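Long-range contacts in 3-hydroxyisobutyryl-CoA hydrolase (Mycobacterium thermoresistibile, PDB 4HDT), which probably hydrolyses 3-hydroxyisobutyryl-CoA (3-hydroxy-2-methylpropanoyl-CoA) to 3-hydroxyisobutyrate and free CoA, as a member of the crotonase-like family: residues R65-G70 with I111-M117; A87-W91 with S296-L300; T136-P141 with G172-G177. All coordinates share one frame. Where two conformers were deposited one is given. Residues are numbered along the deposited sequence.

Contact 1: R65-G70 with I111-M117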
loop_
_atom_site.group_PDB
_atom_site.type_symbol
_atom_site.label_atom_id
_atom_site.label_comp_id
_atom_site.label_asym_id
_atom_site.label_seq_id
_atom_site.Cartn_x
_atom_site.Cartn_y
_atom_site.Cartn_z
ATOM N N ARG A 65 15.423 -5.095 -7.327
ATOM C CA ARG A 65 14.261 -5.974 -7.106
ATOM C C ARG A 65 12.960 -5.248 -6.796
ATOM O O ARG A 65 11.900 -5.848 -6.877
ATOM C CB ARG A 65 14.556 -6.952 -5.968
ATOM C CG ARG A 65 15.734 -7.886 -6.255
ATOM C CD ARG A 65 16.117 -8.727 -5.044
ATOM N NE ARG A 65 15.101 -9.735 -4.755
ATOM C CZ ARG A 65 14.936 -10.356 -3.590
ATOM N NH1 ARG A 65 15.711 -10.060 -2.541
ATOM N NH2 ARG A 65 13.975 -11.279 -3.486
ATOM N N GLY A 66 13.045 -3.974 -6.446
ATOM C CA GLY A 66 11.848 -3.216 -6.167
ATOM C C GLY A 66 12.036 -1.926 -5.407
ATOM O O GLY A 66 12.986 -1.798 -4.604
ATOM N N LEU A 67 11.087 -1.011 -5.582
ATOM C CA LEU A 67 11.092 0.200 -4.773
ATOM C C LEU A 67 11.075 -0.100 -3.277
ATOM O O LEU A 67 11.886 0.459 -2.487
ATOM C CB LEU A 67 9.856 1.002 -5.122
ATOM C CG LEU A 67 9.697 2.281 -4.257
ATOM C CD1 LEU A 67 10.854 3.274 -4.264
ATOM C CD2 LEU A 67 8.426 2.998 -4.613
ATOM N N CYS A 68 10.160 -0.967 -2.840
ATOM C CA CYS A 68 9.899 -1.141 -1.386
ATOM C C CYS A 68 8.900 -2.284 -1.153
ATOM O O CYS A 68 7.737 -2.180 -1.514
ATOM C CB CYS A 68 9.366 0.160 -0.758
ATOM S SG CYS A 68 8.958 0.002 0.992
ATOM N N ALA A 69 9.360 -3.311 -0.430
ATOM C CA ALA A 69 8.533 -4.477 -0.102
ATOM C C ALA A 69 7.529 -4.275 1.036
ATOM O O ALA A 69 6.665 -5.145 1.232
ATOM C CB ALA A 69 9.430 -5.667 0.186
ATOM N N GLY A 70 7.639 -3.165 1.771
ATOM C CA GLY A 70 6.736 -2.935 2.886
ATOM C C GLY A 70 7.373 -2.171 4.016
ATOM O O GLY A 70 8.502 -1.652 3.909
ATOM N N ILE A 111 8.923 6.057 -8.503
ATOM C CA ILE A 111 9.340 4.967 -9.396
ATOM C C ILE A 111 9.011 3.628 -8.761
ATOM O O ILE A 111 9.815 3.016 -8.062
ATOM C CB ILE A 111 10.842 5.031 -9.772
ATOM C CG1 ILE A 111 11.257 6.435 -10.236
ATOM C CG2 ILE A 111 11.184 3.946 -10.797
ATOM C CD1 ILE A 111 10.550 6.915 -11.458
ATOM N N MET A 112 7.779 3.192 -9.020
ATOM C CA MET A 112 7.235 1.979 -8.407
ATOM C C MET A 112 7.564 0.792 -9.326
ATOM O O MET A 112 6.706 0.109 -9.879
ATOM C CB MET A 112 5.721 2.188 -8.182
ATOM C CG MET A 112 5.429 3.169 -7.041
ATOM S SD MET A 112 3.692 3.267 -6.586
ATOM C CE MET A 112 3.123 4.169 -8.004
ATOM N N ASP A 113 8.854 0.532 -9.393
ATOM C CA ASP A 113 9.463 -0.541 -10.169
ATOM C C ASP A 113 9.555 -1.787 -9.309
ATOM O O ASP A 113 9.632 -1.731 -8.088
ATOM C CB ASP A 113 10.848 -0.053 -10.550
ATOM C CG ASP A 113 11.648 -1.067 -11.298
ATOM O OD1 ASP A 113 11.187 -1.674 -12.245
ATOM O OD2 ASP A 113 12.817 -1.230 -10.908
ATOM N N GLY A 114 9.459 -2.943 -9.933
ATOM C CA GLY A 114 9.632 -4.193 -9.208
ATOM C C GLY A 114 8.651 -4.409 -8.064
ATOM O O GLY A 114 7.478 -4.021 -8.130
ATOM N N ILE A 115 9.129 -4.996 -6.992
ATOM C CA ILE A 115 8.275 -5.279 -5.830
ATOM C C ILE A 115 7.878 -3.961 -5.132
ATOM O O ILE A 115 8.734 -3.201 -4.712
ATOM C CB ILE A 115 9.020 -6.206 -4.841
ATOM C CG1 ILE A 115 9.241 -7.586 -5.474
ATOM C CG2 ILE A 115 8.253 -6.347 -3.539
ATOM C CD1 ILE A 115 10.211 -8.468 -4.710
ATOM N N VAL A 116 6.583 -3.720 -4.994
ATOM C CA VAL A 116 6.062 -2.526 -4.340
ATOM C C VAL A 116 4.835 -2.975 -3.526
ATOM O O VAL A 116 3.749 -3.242 -4.065
ATOM C CB VAL A 116 5.620 -1.465 -5.377
ATOM C CG1 VAL A 116 5.162 -0.213 -4.644
ATOM C CG2 VAL A 116 6.719 -1.088 -6.382
ATOM N N MET A 117 4.975 -3.132 -2.221
ATOM C CA MET A 117 3.903 -3.742 -1.418
ATOM C C MET A 117 3.746 -3.006 -0.079
ATOM O O MET A 117 4.716 -2.532 0.470
ATOM C CB MET A 117 4.138 -5.253 -1.194
ATOM C CG MET A 117 3.994 -6.161 -2.429
ATOM S SD MET A 117 3.957 -7.901 -1.947
ATOM C CE MET A 117 5.625 -8.041 -1.364
#
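Leu67 supplies the apolar centre: its CD2 lies 3.9 Å from Met112 CG, and its CB 4.0 Å from Val116 CG2. Further along, Ala69 CB rests on Ile115 CG2 at 4.0 Å. Residues 66-69 run alongside 114-117 in the same direction, and four backbone donors are hydrogen-bonded across: Ile115 N to Arg65 O (2.9 Å), Leu67 N to Asp113 O (3.0 Å), Cys68 N to Ile115 O (3.2 Å) and Met117 N to Cys68 O (3.0 Å). Crotonase-like enzymes build their oxyanion hole from backbone NH groups of such a loop and of the helix following the partner strand, here 119-124; the geometry is consistent with that role. Gly66 CA and Gly114 CA approach to 3.9 Å, where a CB on either residue would clash with the other segment. Met112 centres an inverse gamma turn, after which Asp113 turns sideways at the polar edge and hydrogen-bonds through OD1 to Thr133 and to the zinc ligand His192.

Contact 2: A87-W91 with S296-L300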
loop_
_atom_site.group_PDB
_atom_site.type_symbol
_atom_site.label_atom_id
_atom_site.label_comp_id
_atom_site.label_asym_id
_atom_site.label_seq_id
_atom_site.Cartn_x
_atom_site.Cartn_y
_atom_site.Cartn_z
ATOM N N ALA A 87 5.048 0.755 17.347
ATOM C CA ALA A 87 4.144 0.581 16.225
ATOM C C ALA A 87 3.209 1.790 16.080
ATOM O O ALA A 87 3.045 2.317 14.976
ATOM C CB ALA A 87 3.330 -0.695 16.335
ATOM N N ARG A 88 2.583 2.212 17.163
ATOM C CA ARG A 88 1.699 3.366 17.068
ATOM C C ARG A 88 2.419 4.647 16.644
ATOM O O ARG A 88 1.919 5.432 15.817
ATOM C CB ARG A 88 0.936 3.577 18.361
ATOM C CG ARG A 88 -0.058 2.461 18.621
ATOM C CD ARG A 88 -0.972 2.844 19.761
ATOM N NE ARG A 88 -0.229 2.837 20.999
ATOM C CZ ARG A 88 -0.062 1.769 21.772
ATOM N NH1 ARG A 88 -0.642 0.614 21.468
ATOM N NH2 ARG A 88 0.658 1.887 22.871
ATOM N N ARG A 89 3.611 4.873 17.169
ATOM C CA ARG A 89 4.309 6.070 16.794
ATOM C C ARG A 89 4.733 6.000 15.330
ATOM O O ARG A 89 4.679 6.996 14.613
ATOM C CB ARG A 89 5.521 6.292 17.662
ATOM C CG ARG A 89 6.166 7.656 17.406
ATOM C CD ARG A 89 5.237 8.842 17.742
ATOM N NE ARG A 89 5.531 9.985 16.887
ATOM C CZ ARG A 89 5.021 11.213 17.024
ATOM N NH1 ARG A 89 4.189 11.503 18.032
ATOM N NH2 ARG A 89 5.370 12.175 16.157
ATOM N N PHE A 90 5.192 4.828 14.911
ATOM C CA PHE A 90 5.581 4.610 13.510
ATOM C C PHE A 90 4.389 4.937 12.597
ATOM O O PHE A 90 4.528 5.693 11.640
ATOM C CB PHE A 90 6.088 3.163 13.283
ATOM C CG PHE A 90 6.282 2.812 11.830
ATOM C CD1 PHE A 90 7.351 3.311 11.117
ATOM C CD2 PHE A 90 5.356 2.030 11.185
ATOM C CE1 PHE A 90 7.553 2.994 9.782
ATOM C CE2 PHE A 90 5.512 1.717 9.848
ATOM C CZ PHE A 90 6.615 2.228 9.126
ATOM N N TRP A 91 3.253 4.344 12.898
ATOM C CA TRP A 91 2.061 4.544 12.049
ATOM C C TRP A 91 1.625 6.004 12.091
ATOM O O TRP A 91 1.187 6.544 11.070
ATOM C CB TRP A 91 0.940 3.636 12.496
ATOM C CG TRP A 91 1.128 2.206 12.188
ATOM C CD1 TRP A 91 1.735 1.695 11.100
ATOM C CD2 TRP A 91 0.681 1.097 12.954
ATOM N NE1 TRP A 91 1.712 0.328 11.129
ATOM C CE2 TRP A 91 1.060 -0.071 12.266
ATOM C CE3 TRP A 91 -0.005 0.970 14.154
ATOM C CZ2 TRP A 91 0.754 -1.375 12.754
ATOM C CZ3 TRP A 91 -0.323 -0.314 14.635
ATOM C CH2 TRP A 91 0.072 -1.461 13.950
ATOM N N SER A 296 -5.431 -0.238 12.711
ATOM C CA SER A 296 -4.065 -0.715 12.995
ATOM C C SER A 296 -3.820 -0.832 14.500
ATOM O O SER A 296 -3.299 -1.823 14.959
ATOM C CB SER A 296 -3.013 0.164 12.328
ATOM O OG SER A 296 -3.175 0.168 10.900
ATOM N N CYS A 297 -4.215 0.197 15.245
ATOM C CA CYS A 297 -4.102 0.184 16.700
ATOM C C CYS A 297 -4.831 -1.005 17.307
ATOM O O CYS A 297 -4.298 -1.669 18.216
ATOM C CB CYS A 297 -4.644 1.470 17.272
ATOM S SG CYS A 297 -3.533 2.895 17.090
ATOM N N ALA A 298 -6.052 -1.261 16.839
ATOM C CA ALA A 298 -6.821 -2.414 17.320
ATOM C C ALA A 298 -6.101 -3.739 16.998
ATOM O O ALA A 298 -6.043 -4.647 17.869
ATOM C CB ALA A 298 -8.231 -2.390 16.736
ATOM N N SER A 299 -5.533 -3.829 15.799
ATOM C CA SER A 299 -4.838 -5.041 15.379
ATOM C C SER A 299 -3.641 -5.366 16.310
ATOM O O SER A 299 -3.283 -6.537 16.482
ATOM C CB SER A 299 -4.371 -4.942 13.941
ATOM O OG SER A 299 -3.159 -4.232 13.909
ATOM N N LEU A 300 -3.036 -4.355 16.919
ATOM C CA LEU A 300 -1.942 -4.641 17.855
ATOM C C LEU A 300 -2.347 -5.520 19.037
ATOM O O LEU A 300 -1.501 -6.180 19.648
ATOM C CB LEU A 300 -1.323 -3.352 18.404
ATOM C CG LEU A 300 -0.448 -2.554 17.493
ATOM C CD1 LEU A 300 -0.082 -1.263 18.253
ATOM C CD2 LEU A 300 0.812 -3.353 17.100
HETATM O O HOH W 1 -3.285 -0.674 20.476
#
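Trp91, with chi1 in the m well and its CB directed toward the other helix, extends its indole across the gap so that the six-membered ring meets Ser296. Ser296 CB stands 3.6 Å from the centroid of that Trp91 ring and only 13° off its normal, a CH-pi contact over the face. The m rotamer of Ser296 takes OG to Tyr95 and the carbonyl of Glu292, leaving CB to the indole. Leu300, in the mt rotamer, approaches the ring from its edge, with CG 3.6 Å from Trp91 CZ3, while its CD2 reaches Ala87 CB at 3.7 Å and its CD1 touches Arg88 CG, also at 3.7 Å. The contact thereby joins helix 85-103, which leads into strand 108-112 of the crotonase-fold sheet, to residues 296-300, in the largely helical C-terminal part of the chain. Phe147, from the loop before helix 153-158, and Tyr95, of helix 85-103 itself, both bring rings against Trp91. Ser299 adopts the p rotamer, which folds OG back onto its own helix to donate to Ser296 O at 2.6 Å. Arg88 leaves its helix sideways, but chi1 m and chi2 t carry CD to Cys297 SG (3.7 Å); chi3 near -70° then turns the chain at NE. Its guanidinium finds a firmer partner in the carbonyl of Asp83 through NH2; Arg88 NH1 makes a weak hydrogen bond of 3.1 Å to a water, which in turn donates to Cys297 O at 2.7 Å.

Contact 3: T136-P141 with G172-G177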
loop_
_atom_site.group_PDB
_atom_site.type_symbol
_atom_site.label_atom_id
_atom_site.label_comp_id
_atom_site.label_asym_id
_atom_site.label_seq_id
_atom_site.Cartn_x
_atom_site.Cartn_y
_atom_site.Cartn_z
ATOM N N THR A 136 6.953 -4.349 -12.355
ATOM C CA THR A 136 6.141 -4.047 -11.181
ATOM C C THR A 136 5.300 -5.240 -10.698
ATOM O O THR A 136 4.581 -5.882 -11.501
ATOM C CB THR A 136 5.246 -2.822 -11.464
ATOM O OG1 THR A 136 6.096 -1.696 -11.787
ATOM C CG2 THR A 136 4.301 -2.511 -10.283
ATOM N N LYS A 137 5.441 -5.551 -9.405
ATOM C CA LYS A 137 4.620 -6.542 -8.695
ATOM C C LYS A 137 4.109 -5.827 -7.468
ATOM O O LYS A 137 4.828 -5.693 -6.462
ATOM C CB LYS A 137 5.420 -7.818 -8.377
ATOM C CG LYS A 137 5.833 -8.511 -9.683
ATOM C CD LYS A 137 6.504 -9.842 -9.486
ATOM C CE LYS A 137 6.887 -10.473 -10.824
ATOM N NZ LYS A 137 8.082 -9.808 -11.483
ATOM N N MET A 138 2.868 -5.330 -7.569
ATOM C CA MET A 138 2.286 -4.462 -6.540
ATOM C C MET A 138 1.238 -5.221 -5.772
ATOM O O MET A 138 0.493 -6.003 -6.340
ATOM C CB MET A 138 1.693 -3.196 -7.182
ATOM C CG MET A 138 1.254 -2.118 -6.182
ATOM S SD MET A 138 0.714 -0.564 -6.943
ATOM C CE MET A 138 2.177 0.042 -7.720
ATOM N N ALA A 139 1.169 -5.002 -4.473
ATOM C CA ALA A 139 0.180 -5.699 -3.668
ATOM C C ALA A 139 -0.084 -5.000 -2.365
ATOM O O ALA A 139 0.749 -4.203 -1.893
ATOM C CB ALA A 139 0.610 -7.135 -3.380
ATOM N N MET A 140 -1.278 -5.265 -1.817
ATOM C CA MET A 140 -1.622 -4.972 -0.423
ATOM C C MET A 140 -1.916 -6.308 0.260
ATOM O O MET A 140 -3.053 -6.770 0.314
ATOM C CB MET A 140 -2.811 -3.990 -0.350
ATOM C CG MET A 140 -2.526 -2.642 -1.015
ATOM S SD MET A 140 -1.210 -1.693 -0.234
ATOM C CE MET A 140 -1.919 -1.337 1.393
ATOM N N PRO A 141 -0.861 -6.971 0.751
ATOM C CA PRO A 141 -0.949 -8.366 1.216
ATOM C C PRO A 141 -1.213 -8.565 2.719
ATOM O O PRO A 141 -1.051 -9.691 3.253
ATOM C CB PRO A 141 0.448 -8.851 0.881
ATOM C CG PRO A 141 1.278 -7.697 1.269
ATOM C CD PRO A 141 0.526 -6.484 0.812
ATOM N N GLY A 172 -5.093 -10.375 -1.354
ATOM C CA GLY A 172 -3.730 -9.895 -1.083
ATOM C C GLY A 172 -2.703 -10.246 -2.147
ATOM O O GLY A 172 -1.471 -10.194 -1.875
ATOM N N ALA A 173 -3.189 -10.620 -3.328
ATOM C CA ALA A 173 -2.333 -11.073 -4.428
ATOM C C ALA A 173 -1.685 -9.907 -5.168
ATOM O O ALA A 173 -2.267 -8.823 -5.304
ATOM C CB ALA A 173 -3.149 -11.896 -5.408
ATOM N N PRO A 174 -0.473 -10.130 -5.701
ATOM C CA PRO A 174 0.142 -9.109 -6.534
ATOM C C PRO A 174 -0.548 -8.877 -7.870
ATOM O O PRO A 174 -1.168 -9.810 -8.476
ATOM C CB PRO A 174 1.564 -9.620 -6.735
ATOM C CG PRO A 174 1.448 -11.084 -6.603
ATOM C CD PRO A 174 0.308 -11.378 -5.670
ATOM N N PHE A 175 -0.409 -7.651 -8.349
ATOM C CA PHE A 175 -0.897 -7.227 -9.672
ATOM C C PHE A 175 0.191 -6.434 -10.419
ATOM O O PHE A 175 1.181 -6.005 -9.811
ATOM C CB PHE A 175 -2.239 -6.445 -9.543
ATOM C CG PHE A 175 -2.242 -5.297 -8.550
ATOM C CD1 PHE A 175 -1.853 -4.020 -8.929
ATOM C CD2 PHE A 175 -2.678 -5.517 -7.240
ATOM C CE1 PHE A 175 -1.907 -2.961 -8.022
ATOM C CE2 PHE A 175 -2.702 -4.481 -6.320
ATOM C CZ PHE A 175 -2.319 -3.195 -6.724
ATOM N N SER A 176 0.058 -6.307 -11.734
ATOM C CA SER A 176 1.109 -5.762 -12.594
ATOM C C SER A 176 1.101 -4.245 -12.648
ATOM O O SER A 176 0.165 -3.623 -12.129
ATOM C CB SER A 176 0.958 -6.316 -14.014
ATOM O OG SER A 176 -0.199 -5.732 -14.610
ATOM N N GLY A 177 2.072 -3.670 -13.339
ATOM C CA GLY A 177 2.061 -2.241 -13.632
ATOM C C GLY A 177 0.815 -1.810 -14.385
ATOM O O GLY A 177 0.192 -0.821 -14.021
HETATM O O HOH W 2 -3.080 -6.989 -3.299
#
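Phe175 lays its ring over Met138, with CE1 3.7 Å from Met138 CB; that CB sits 4.1 Å from the ring centroid and 28° off the normal, a CH-pi contact. Met138 SD adds an oblique Met-aromatic contact, 4.8 Å from the centroid of the Phe175 ring. The two residues also form an antiparallel hydrogen-bonded pair, Met138 N to Phe175 O at 2.9 Å and Phe175 N to Met138 O at 2.8 Å, so that the linker between helices 164-171 and 177-183 is fastened to strand 137-139 of the small two-stranded parallel sheet of this crotonase-like fold. Pro174 CA makes a second approach to the same carbonyl, a CA-H...O contact with Met138 O at 3.1 Å. The opposite backbone edge of the strand, at Lys137 and Ala139, hydrogen-bonds to residues from Gly114 to Gly118. The p rotamer of Phe175 brings the ring back across the strand, where Ala180 and Met183 of helix 177-183 and Leu223 of helix 222-225 also touch it.

Away from this pair the segments, close to antiparallel overall, meet more loosely. Ala139 CB lies 4.3 Å from Pro174 CB. Gly172, with positive phi just after helix 164-171, approaches Met140 O through its CA at 3.5 Å. At the other end Ser176 N-caps helix 177-183, its own N hydrogen-bonded to Asp179 OD2 in the manner of a capping box. Beyond the paired residues a water fills the gap, accepting from Met140 N at 2.9 Å and donating to Ala173 O at 2.8 Å.

In the fold
Contacts 1 and 3 share the small parallel sheet: strand 115-117 belongs to one and strand 137-139 to the other, and they meet directly through Gly114 O to Lys137 N and Met112 O to Thr136 OG1. In both, a loop is held to a strand, in contact 1 also to the turn before it, mainly by backbone hydrogen bonds, but contact 1 is buried, whereas contact 3 is only partly so. Contact 2 lies farther out, its centre about 16 Å from that of the chain and about 23 Å from those of the other two. It is nonetheless buried and joins two helices through side chains and one water, with no direct hydrogen bond between its segments.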